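Long-range contacts in member of DUF4221 family (PDB 3S9J), which is of unknown function but folds as a six-bladed beta-propeller of the DUF4221 family: residues A[12-17]-A[359-364]; A[274-279]-A[331-336]; A[37-42]-A[58-63]. All blocks are in the same frame, centred on the assembly; numbering follows the deposited sequence.

Contact 1 of 3, residues A[12-17]-A[359-364]; sequences AEKQLA and CFKIKN
Cys359 is bonded on both its backbone sides to the neighbouring strand. Glu13 N donates to Cys359 O at 2.8 Å, and Cys359 N donates to Lys14 O at 2.9 Å. The second bond is nearly straight, with 174° at the hydrogen. Two residues of segment 12-17 thus lie against one of 359-364, which makes a beta bulge. Next to it, Ala12 and Phe360 form an antiparallel non-hydrogen-bonded pair.

The bulge gathers charged side chains. Lys14 NZ and Lys361 NZ are 3.9 Å apart, a close approach of like charges. Both form salt bridges to Glu336 OE1, which probably offsets their repulsion. Glu13 instead lies obliquely over the methylenes of Lys361, its CD 3.8 Å from Lys361 CD. Its CG is anti to the backbone N (chi1 179°), which sets CG 3.8 Å from Lys361 CE. Glu13 OE1 is 4.3 Å from Lys363 NZ, beyond salt-bridge range. An alanine in place of Lys361 would probably leave Glu336 with one lysine fewer and open a gap beneath the Glu13 side chain.

On the face carrying Ala12 and Phe360 the packing is apolar. Ala12 CB meets Phe360 CE1 at 3.7 Å. The same ring packs edge-to-face with Phe321.

The strand pair belongs to a four-stranded antiparallel blade. The N-terminal strand 8-19 is added to its outer side, beside the C-terminal strand 354-364. This is the "velcro" closure of a beta-propeller, in which both chain ends complete one blade.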
loop_
_atom_site.group_PDB
_atom_site.type_symbol
_atom_site.label_atom_id
_atom_site.label_comp_id
_atom_site.label_asym_id
_atom_site.label_seq_id
_atom_site.Cartn_x
_atom_site.Cartn_y
_atom_site.Cartn_z
ATOM N N ALA A 12 -22.220 -2.248 -2.313
ATOM C CA ALA A 12 -21.965 -1.166 -3.273
ATOM C C ALA A 12 -23.044 -0.096 -3.185
ATOM O O ALA A 12 -24.253 -0.397 -3.202
ATOM C CB ALA A 12 -21.881 -1.740 -4.721
ATOM N N GLU A 13 -22.627 1.154 -3.098
ATOM C CA GLU A 13 -23.559 2.263 -3.025
ATOM C C GLU A 13 -23.621 3.323 -4.136
ATOM O O GLU A 13 -24.707 3.545 -4.702
ATOM C CB GLU A 13 -23.294 3.012 -1.721
ATOM C CG GLU A 13 -24.148 4.257 -1.434
ATOM C CD GLU A 13 -25.362 3.986 -0.582
ATOM O OE1 GLU A 13 -25.615 2.810 -0.209
ATOM O OE2 GLU A 13 -26.058 4.976 -0.275
ATOM N N LYS A 14 -22.565 4.121 -4.298
ATOM C CA LYS A 14 -22.446 4.950 -5.484
ATOM C C LYS A 14 -21.104 4.732 -6.175
ATOM O O LYS A 14 -20.250 4.019 -5.656
ATOM C CB LYS A 14 -22.644 6.428 -5.114
ATOM C CG LYS A 14 -21.814 6.953 -3.918
ATOM C CD LYS A 14 -22.561 6.917 -2.564
ATOM C CE LYS A 14 -21.982 7.923 -1.532
ATOM N NZ LYS A 14 -22.886 8.157 -0.329
ATOM N N GLN A 15 -20.948 5.330 -7.352
ATOM C CA GLN A 15 -19.688 5.317 -8.072
ATOM C C GLN A 15 -19.115 6.720 -8.221
ATOM O O GLN A 15 -19.842 7.703 -8.273
ATOM C CB GLN A 15 -19.899 4.751 -9.463
ATOM C CG GLN A 15 -19.983 3.244 -9.554
ATOM C CD GLN A 15 -19.628 2.742 -10.959
ATOM O OE1 GLN A 15 -19.947 3.389 -11.966
ATOM N NE2 GLN A 15 -18.953 1.606 -11.025
ATOM N N LEU A 16 -17.797 6.773 -8.268
ATOM C CA LEU A 16 -17.055 7.982 -8.605
ATOM C C LEU A 16 -16.411 7.728 -9.935
ATOM O O LEU A 16 -15.868 6.634 -10.183
ATOM C CB LEU A 16 -15.921 8.297 -7.625
ATOM C CG LEU A 16 -16.207 8.625 -6.172
ATOM C CD1 LEU A 16 -14.850 8.702 -5.452
ATOM C CD2 LEU A 16 -17.028 9.903 -5.995
ATOM N N ALA A 17 -16.463 8.718 -10.820
ATOM C CA ALA A 17 -15.848 8.576 -12.142
ATOM C C ALA A 17 -15.129 9.862 -12.518
ATOM O O ALA A 17 -15.748 10.931 -12.564
ATOM C CB ALA A 17 -16.873 8.184 -13.223
ATOM N N CYS A 359 -18.037 2.822 -4.297
ATOM C CA CYS A 359 -18.039 3.017 -2.861
ATOM C C CYS A 359 -18.805 1.889 -2.194
ATOM O O CYS A 359 -19.951 1.623 -2.559
ATOM C CB CYS A 359 -18.723 4.342 -2.518
ATOM S SG CYS A 359 -18.702 4.723 -0.762
ATOM N N PHE A 360 -18.162 1.229 -1.245
ATOM C CA PHE A 360 -18.771 0.167 -0.455
ATOM C C PHE A 360 -19.027 0.620 0.957
ATOM O O PHE A 360 -18.116 1.073 1.639
ATOM C CB PHE A 360 -17.885 -1.074 -0.452
ATOM C CG PHE A 360 -17.825 -1.726 -1.784
ATOM C CD1 PHE A 360 -18.771 -2.681 -2.142
ATOM C CD2 PHE A 360 -16.888 -1.319 -2.719
ATOM C CE1 PHE A 360 -18.757 -3.257 -3.404
ATOM C CE2 PHE A 360 -16.865 -1.865 -3.975
ATOM C CZ PHE A 360 -17.814 -2.844 -4.338
ATOM N N LYS A 361 -20.287 0.481 1.379
ATOM C CA LYS A 361 -20.716 0.808 2.744
ATOM C C LYS A 361 -20.904 -0.442 3.564
ATOM O O LYS A 361 -21.164 -1.514 3.026
ATOM C CB LYS A 361 -22.010 1.626 2.707
ATOM C CG LYS A 361 -21.787 2.969 1.972
ATOM C CD LYS A 361 -22.865 3.992 2.222
ATOM C CE LYS A 361 -22.405 5.399 1.779
ATOM N NZ LYS A 361 -22.002 6.266 2.948
ATOM N N ILE A 362 -20.774 -0.293 4.880
ATOM C CA ILE A 362 -20.930 -1.393 5.823
ATOM C C ILE A 362 -22.401 -1.481 6.169
ATOM O O ILE A 362 -22.972 -0.501 6.627
ATOM C CB ILE A 362 -20.139 -1.116 7.108
ATOM C CG1 ILE A 362 -18.647 -0.981 6.795
ATOM C CG2 ILE A 362 -20.385 -2.200 8.150
ATOM C CD1 ILE A 362 -17.834 -0.478 7.947
ATOM N N LYS A 363 -23.016 -2.628 5.920
ATOM C CA LYS A 363 -24.438 -2.854 6.272
ATOM C C LYS A 363 -24.581 -4.091 7.164
ATOM O O LYS A 363 -23.827 -5.051 7.018
ATOM C CB LYS A 363 -25.271 -3.056 5.006
ATOM C CG LYS A 363 -25.239 -1.899 3.983
ATOM C CD LYS A 363 -25.813 -0.581 4.526
ATOM C CE LYS A 363 -25.960 0.469 3.411
ATOM N NZ LYS A 363 -26.000 1.878 3.934
ATOM N N ASN A 364 -25.561 -4.093 8.070
ATOM C CA ASN A 364 -25.843 -5.294 8.869
ATOM C C ASN A 364 -26.221 -6.440 7.929
ATOM O O ASN A 364 -26.999 -6.231 7.001
ATOM C CB ASN A 364 -26.972 -5.039 9.876
ATOM C CG ASN A 364 -26.540 -4.148 11.045
ATOM O OD1 ASN A 364 -25.438 -3.585 11.066
ATOM N ND2 ASN A 364 -27.422 -4.024 12.030
#

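Contact 2 of 3, residues A[274-279]-A[331-336]; sequences KYRNVY and SFVGRE
Arg276 reaches two successive backbone carbonyls through the edge of its guanidinium. NH1 donates to Arg335 O at 2.7 Å, with 171° at the hydrogen. The donor stands above the carbonyl plane there. NH2 donates to Gly334 O at 2.9 Å, nearly in line with that C=O bond. Both oxygens lie close to the guanidinium plane, so the pair of bonds would fix its rotation. Val333 CG1 also sits at the guanidinium edge, 3.7 Å from NH2. The contact ties a turn of one blade to the end of the innermost strand of the next.

Tyr275 covers the backbone beside these bonds. Arg335 CA lies over the centre of its ring, 3.8 Å from the centroid, in a CH-pi contact. Lys274 CG lies against the opposite ring face. The Tyr275 hydroxyl is hydrogen-bonded to Glu35 and Gln33. Arg335 CG lies 3.7 Å from Tyr275 CE1, and the Arg335 guanidinium forms a salt bridge to Glu35, the same acid that bonds the tyrosine hydroxyl. The Arg335 backbone N is satisfied by Glu40.

Across the contact Arg276 meets main-chain oxygens, while its NE forms a salt bridge to Asp273. The carbonyls thus hold the guanidinium in place, and Asp273 probably balances its charge.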
loop_
_atom_site.group_PDB
_atom_site.type_symbol
_atom_site.label_atom_id
_atom_site.label_comp_id
_atom_site.label_asym_id
_atom_site.label_seq_id
_atom_site.Cartn_x
_atom_site.Cartn_y
_atom_site.Cartn_z
ATOM N N LYS A 274 -10.557 5.854 9.021
ATOM C CA LYS A 274 -10.544 6.903 10.066
ATOM C C LYS A 274 -11.935 7.467 10.344
ATOM O O LYS A 274 -12.143 8.061 11.389
ATOM C CB LYS A 274 -9.564 8.051 9.706
ATOM C CG LYS A 274 -9.947 8.918 8.487
ATOM C CD LYS A 274 -8.752 9.791 7.934
ATOM C CE LYS A 274 -8.938 10.169 6.405
ATOM N NZ LYS A 274 -8.006 11.197 5.676
ATOM N N TYR A 275 -12.877 7.282 9.416
ATOM C CA TYR A 275 -14.228 7.842 9.549
ATOM C C TYR A 275 -15.122 6.934 10.362
ATOM O O TYR A 275 -15.867 7.387 11.212
ATOM C CB TYR A 275 -14.849 8.150 8.182
ATOM C CG TYR A 275 -14.006 9.154 7.408
ATOM C CD1 TYR A 275 -14.055 10.504 7.722
ATOM C CD2 TYR A 275 -13.142 8.734 6.398
ATOM C CE1 TYR A 275 -13.258 11.439 7.056
ATOM C CE2 TYR A 275 -12.350 9.662 5.688
ATOM C CZ TYR A 275 -12.407 11.010 6.021
ATOM O OH TYR A 275 -11.635 11.920 5.357
ATOM N N ARG A 276 -15.049 5.640 10.100
ATOM C CA ARG A 276 -15.896 4.668 10.803
ATOM C C ARG A 276 -15.155 3.910 11.911
ATOM O O ARG A 276 -15.781 3.160 12.662
ATOM C CB ARG A 276 -16.515 3.709 9.779
ATOM C CG ARG A 276 -17.705 4.326 9.060
ATOM C CD ARG A 276 -17.870 3.832 7.671
ATOM N NE ARG A 276 -16.751 4.275 6.865
ATOM C CZ ARG A 276 -16.700 5.419 6.184
ATOM N NH1 ARG A 276 -17.753 6.245 6.136
ATOM N NH2 ARG A 276 -15.588 5.722 5.529
ATOM N N ASN A 277 -13.849 4.134 12.037
ATOM C CA ASN A 277 -13.009 3.471 13.040
ATOM C C ASN A 277 -13.032 1.925 12.934
ATOM O O ASN A 277 -13.253 1.207 13.917
ATOM C CB ASN A 277 -13.411 3.941 14.457
ATOM C CG ASN A 277 -12.309 3.735 15.487
ATOM O OD1 ASN A 277 -11.130 3.635 15.158
ATOM N ND2 ASN A 277 -12.700 3.705 16.767
ATOM N N VAL A 278 -12.803 1.446 11.716
ATOM C CA VAL A 278 -12.729 0.019 11.394
ATOM C C VAL A 278 -11.502 -0.226 10.528
ATOM O O VAL A 278 -10.858 0.716 10.092
ATOM C CB VAL A 278 -14.018 -0.469 10.658
ATOM C CG1 VAL A 278 -15.247 -0.335 11.555
ATOM C CG2 VAL A 278 -14.230 0.295 9.363
ATOM N N TYR A 279 -11.168 -1.492 10.317
ATOM C CA TYR A 279 -10.082 -1.883 9.424
ATOM C C TYR A 279 -10.614 -2.793 8.338
ATOM O O TYR A 279 -11.558 -3.553 8.561
ATOM C CB TYR A 279 -8.977 -2.619 10.183
ATOM C CG TYR A 279 -8.364 -1.820 11.302
ATOM C CD1 TYR A 279 -8.978 -1.765 12.561
ATOM C CD2 TYR A 279 -7.176 -1.110 11.106
ATOM C CE1 TYR A 279 -8.415 -1.000 13.601
ATOM C CE2 TYR A 279 -6.607 -0.362 12.134
ATOM C CZ TYR A 279 -7.229 -0.306 13.368
ATOM O OH TYR A 279 -6.671 0.432 14.380
ATOM N N SER A 331 -7.351 1.245 -4.219
ATOM C CA SER A 331 -8.425 1.344 -3.238
ATOM C C SER A 331 -8.078 2.474 -2.262
ATOM O O SER A 331 -6.899 2.746 -2.032
ATOM C CB SER A 331 -8.608 0.018 -2.474
ATOM O OG SER A 331 -9.103 -0.986 -3.340
ATOM N N PHE A 332 -9.102 3.127 -1.726
ATOM C CA PHE A 332 -8.914 4.134 -0.683
ATOM C C PHE A 332 -10.153 4.282 0.164
ATOM O O PHE A 332 -11.270 3.944 -0.252
ATOM C CB PHE A 332 -8.533 5.490 -1.275
ATOM C CG PHE A 332 -9.661 6.220 -1.987
ATOM C CD1 PHE A 332 -9.871 6.032 -3.359
ATOM C CD2 PHE A 332 -10.472 7.133 -1.320
ATOM C CE1 PHE A 332 -10.875 6.698 -4.033
ATOM C CE2 PHE A 332 -11.506 7.814 -2.000
ATOM C CZ PHE A 332 -11.699 7.602 -3.362
ATOM N N VAL A 333 -9.963 4.766 1.381
ATOM C CA VAL A 333 -11.112 5.060 2.249
ATOM C C VAL A 333 -11.405 6.551 2.142
ATOM O O VAL A 333 -10.513 7.380 2.351
ATOM C CB VAL A 333 -10.826 4.715 3.704
ATOM C CG1 VAL A 333 -12.051 5.115 4.620
ATOM C CG2 VAL A 333 -10.500 3.215 3.848
ATOM N N GLY A 334 -12.645 6.880 1.791
ATOM C CA GLY A 334 -13.151 8.244 1.762
ATOM C C GLY A 334 -14.172 8.472 2.853
ATOM O O GLY A 334 -14.516 7.553 3.594
ATOM N N ARG A 335 -14.678 9.695 2.941
ATOM C CA ARG A 335 -15.741 10.002 3.924
ATOM C C ARG A 335 -16.912 9.032 3.873
ATOM O O ARG A 335 -17.419 8.635 4.920
ATOM C CB ARG A 335 -16.254 11.422 3.718
ATOM C CG ARG A 335 -15.248 12.501 4.064
ATOM C CD ARG A 335 -15.793 13.865 3.598
ATOM N NE ARG A 335 -14.915 14.953 3.986
ATOM C CZ ARG A 335 -15.201 16.250 3.860
ATOM N NH1 ARG A 335 -16.348 16.661 3.341
ATOM N NH2 ARG A 335 -14.328 17.142 4.273
ATOM N N GLU A 336 -17.349 8.647 2.670
ATOM C CA GLU A 336 -18.550 7.842 2.490
ATOM C C GLU A 336 -18.354 6.338 2.621
ATOM O O GLU A 336 -19.336 5.579 2.793
ATOM C CB GLU A 336 -19.183 8.136 1.133
ATOM C CG GLU A 336 -19.764 9.552 0.995
ATOM C CD GLU A 336 -20.820 9.882 2.045
ATOM O OE1 GLU A 336 -21.599 8.993 2.453
ATOM O OE2 GLU A 336 -20.853 11.043 2.478
#

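Contact 3 of 3, residues A[37-42]-A[58-63]; sequences NGKEYL and DIENQQ
Lys39 points its amine between the acid groups of Asp58 and Glu60. NZ donates to Asp58 OD1 at 2.8 Å and to Glu60 OE1 at 3.1 Å, and both are salt bridges. The two acids are met differently. Asp58 OD1 is approached on its syn side and Glu60 OE1 on its anti side, both about 30° out of the carboxylate plane. The lysine chain crosses the Glu60 chain at about a right angle, while Glu60 extends fully beyond CG. A bend at chi4 (92°) swings NZ into place.

Asp58 uses both its oxygens. Asn61 N donates to OD1 at 3.1 Å, from the opposite face of the carboxylate to Lys39 NZ. This backbone bond makes an Asx motif. Asn61 ND2 donates to OD2 at 2.8 Å, on its syn side and similarly tilted. The carboxylate is thereby held from several directions.

The residues after Asp58 form the hairpin turn between strands 53-58 and 63-69, the two outer strands of a propeller blade. Gln62 and Gln63 both face Asp58, a G1 beta bulge. Lys39 comes from strand 39-46, on the inner side of this pair.

A water links backbone and carboxylate. It donates to Glu40 O at 2.6 Å and to Asp58 OD1, and accepts from Glu60 N.

The side chains of Glu40 and Ile59 cross at about a right angle. Glu40 OE2 is 3.6 Å from Ile59 CG2, and its aliphatic part lies near Ile59 CD1. Its OE1 is turned to Arg335 and Gln33. Ile59 CD1 also presses on the backbone of Tyr41, 3.7 Å from its C atom. Tyr41 pairs with Asp58 in antiparallel non-hydrogen-bonded register, with its CD1 3.9 Å from Asp58 CA.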
loop_
_atom_site.group_PDB
_atom_site.type_symbol
_atom_site.label_atom_id
_atom_site.label_comp_id
_atom_site.label_asym_id
_atom_site.label_seq_id
_atom_site.Cartn_x
_atom_site.Cartn_y
_atom_site.Cartn_z
ATOM N N ASN A 37 -8.600 22.047 3.387
ATOM C CA ASN A 37 -9.530 23.165 3.288
ATOM C C ASN A 37 -10.993 22.730 3.410
ATOM O O ASN A 37 -11.850 23.269 2.731
ATOM C CB ASN A 37 -9.325 23.901 1.959
ATOM C CG ASN A 37 -7.912 24.462 1.801
ATOM O OD1 ASN A 37 -7.294 24.903 2.770
ATOM N ND2 ASN A 37 -7.406 24.442 0.568
ATOM N N GLY A 38 -11.269 21.727 4.238
ATOM C CA GLY A 38 -12.651 21.282 4.474
ATOM C C GLY A 38 -13.243 20.310 3.464
ATOM O O GLY A 38 -14.422 19.992 3.567
ATOM N N LYS A 39 -12.430 19.865 2.490
ATOM C CA LYS A 39 -12.882 18.943 1.439
ATOM C C LYS A 39 -11.940 17.738 1.338
ATOM O O LYS A 39 -10.789 17.790 1.769
ATOM C CB LYS A 39 -12.929 19.664 0.080
ATOM C CG LYS A 39 -14.228 20.432 -0.211
ATOM C CD LYS A 39 -14.122 21.302 -1.480
ATOM C CE LYS A 39 -13.554 20.552 -2.707
ATOM N NZ LYS A 39 -14.586 19.908 -3.591
ATOM N N GLU A 40 -12.432 16.636 0.764
ATOM C CA GLU A 40 -11.578 15.483 0.551
ATOM C C GLU A 40 -11.132 15.406 -0.918
ATOM O O GLU A 40 -11.894 15.678 -1.863
ATOM C CB GLU A 40 -12.205 14.144 0.984
ATOM C CG GLU A 40 -13.569 13.882 0.402
ATOM C CD GLU A 40 -14.087 12.460 0.611
ATOM O OE1 GLU A 40 -13.349 11.568 1.094
ATOM O OE2 GLU A 40 -15.264 12.246 0.278
ATOM N N TYR A 41 -9.908 14.947 -1.078
ATOM C CA TYR A 41 -9.252 14.835 -2.349
ATOM C C TYR A 41 -8.548 13.479 -2.458
ATOM O O TYR A 41 -8.297 12.811 -1.455
ATOM C CB TYR A 41 -8.206 15.948 -2.502
ATOM C CG TYR A 41 -8.794 17.331 -2.474
ATOM C CD1 TYR A 41 -9.262 17.923 -3.623
ATOM C CD2 TYR A 41 -8.858 18.050 -1.282
ATOM C CE1 TYR A 41 -9.849 19.178 -3.609
ATOM C CE2 TYR A 41 -9.425 19.312 -1.256
ATOM C CZ TYR A 41 -9.910 19.868 -2.425
ATOM O OH TYR A 41 -10.474 21.115 -2.424
ATOM N N LEU A 42 -8.193 13.125 -3.688
ATOM C CA LEU A 42 -7.293 12.012 -3.934
ATOM C C LEU A 42 -5.980 12.544 -4.524
ATOM O O LEU A 42 -5.953 13.163 -5.591
ATOM C CB LEU A 42 -7.963 10.956 -4.849
ATOM C CG LEU A 42 -7.251 9.623 -5.055
ATOM C CD1 LEU A 42 -7.096 8.890 -3.729
ATOM C CD2 LEU A 42 -7.969 8.716 -6.119
ATOM N N ASP A 58 -10.636 16.000 -7.178
ATOM C CA ASP A 58 -11.729 16.525 -6.323
ATOM C C ASP A 58 -12.854 15.503 -6.246
ATOM O O ASP A 58 -13.523 15.234 -7.246
ATOM C CB ASP A 58 -12.190 17.823 -6.946
ATOM C CG ASP A 58 -13.301 18.515 -6.162
ATOM O OD1 ASP A 58 -13.989 17.867 -5.335
ATOM O OD2 ASP A 58 -13.488 19.713 -6.447
ATOM N N ILE A 59 -13.010 14.875 -5.083
ATOM C CA ILE A 59 -13.946 13.770 -4.928
ATOM C C ILE A 59 -15.402 14.224 -5.067
ATOM O O ILE A 59 -16.179 13.633 -5.843
ATOM C CB ILE A 59 -13.689 13.002 -3.618
ATOM C CG1 ILE A 59 -12.375 12.197 -3.721
ATOM C CG2 ILE A 59 -14.873 12.046 -3.331
ATOM C CD1 ILE A 59 -11.813 11.746 -2.383
ATOM N N GLU A 60 -15.769 15.297 -4.364
ATOM C CA GLU A 60 -17.141 15.816 -4.391
ATOM C C GLU A 60 -17.551 16.167 -5.816
ATOM O O GLU A 60 -18.660 15.892 -6.216
ATOM C CB GLU A 60 -17.234 17.068 -3.493
ATOM C CG GLU A 60 -18.608 17.761 -3.468
ATOM C CD GLU A 60 -18.580 19.212 -2.899
ATOM O OE1 GLU A 60 -17.502 19.758 -2.524
ATOM O OE2 GLU A 60 -19.673 19.819 -2.856
ATOM N N ASN A 61 -16.642 16.788 -6.574
ATOM C CA ASN A 61 -16.954 17.302 -7.895
ATOM C C ASN A 61 -16.539 16.377 -9.049
ATOM O O ASN A 61 -16.791 16.677 -10.215
ATOM C CB ASN A 61 -16.345 18.709 -8.048
ATOM C CG ASN A 61 -17.004 19.715 -7.117
ATOM O OD1 ASN A 61 -18.233 19.830 -7.114
ATOM N ND2 ASN A 61 -16.211 20.402 -6.322
ATOM N N GLN A 62 -16.009 15.207 -8.703
ATOM C CA GLN A 62 -15.585 14.193 -9.679
ATOM C C GLN A 62 -14.818 14.765 -10.875
ATOM O O GLN A 62 -15.171 14.521 -12.034
ATOM C CB GLN A 62 -16.776 13.351 -10.125
ATOM C CG GLN A 62 -17.437 12.658 -8.923
ATOM C CD GLN A 62 -18.525 11.668 -9.298
ATOM O OE1 GLN A 62 -18.349 10.823 -10.157
ATOM N NE2 GLN A 62 -19.656 11.772 -8.635
ATOM N N GLN A 63 -13.749 15.490 -10.573
ATOM C CA GLN A 63 -12.921 16.107 -11.602
ATOM C C GLN A 63 -11.510 16.315 -11.069
ATOM O O GLN A 63 -11.242 16.132 -9.886
ATOM C CB GLN A 63 -13.551 17.450 -12.048
ATOM C CG GLN A 63 -13.463 18.500 -11.011
ATOM C CD GLN A 63 -14.016 19.849 -11.530
ATOM O OE1 GLN A 63 -15.091 19.904 -12.087
ATOM N NE2 GLN A 63 -13.242 20.891 -11.378
HETATM O O HOH W 1 -14.054 16.990 -2.597
#

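From the N terminus, segment 12-17 opens contact 1, which closes only at 359-364 and encloses nearly the whole chain. Contact 3 comes first inside that loop. It closes a short loop, joining strand 39-46 to the turn between strands 53-58 and 63-69. Contact 2 follows, in series with contact 3, and joins the turn at 274-279 to 331-336. Neither crosses the other, and both nest within contact 1. All three lie on the same side of the chain's centre. Glu336 links contact 2 to contact 1, and Gln62 probably hydrogen-bonds to Ala17 between contacts 3 and 1. A probable hydrogen bond from Arg335 NH2 to Gly38 O joins contacts 2 and 3. Three neighbouring blades are thus tied together.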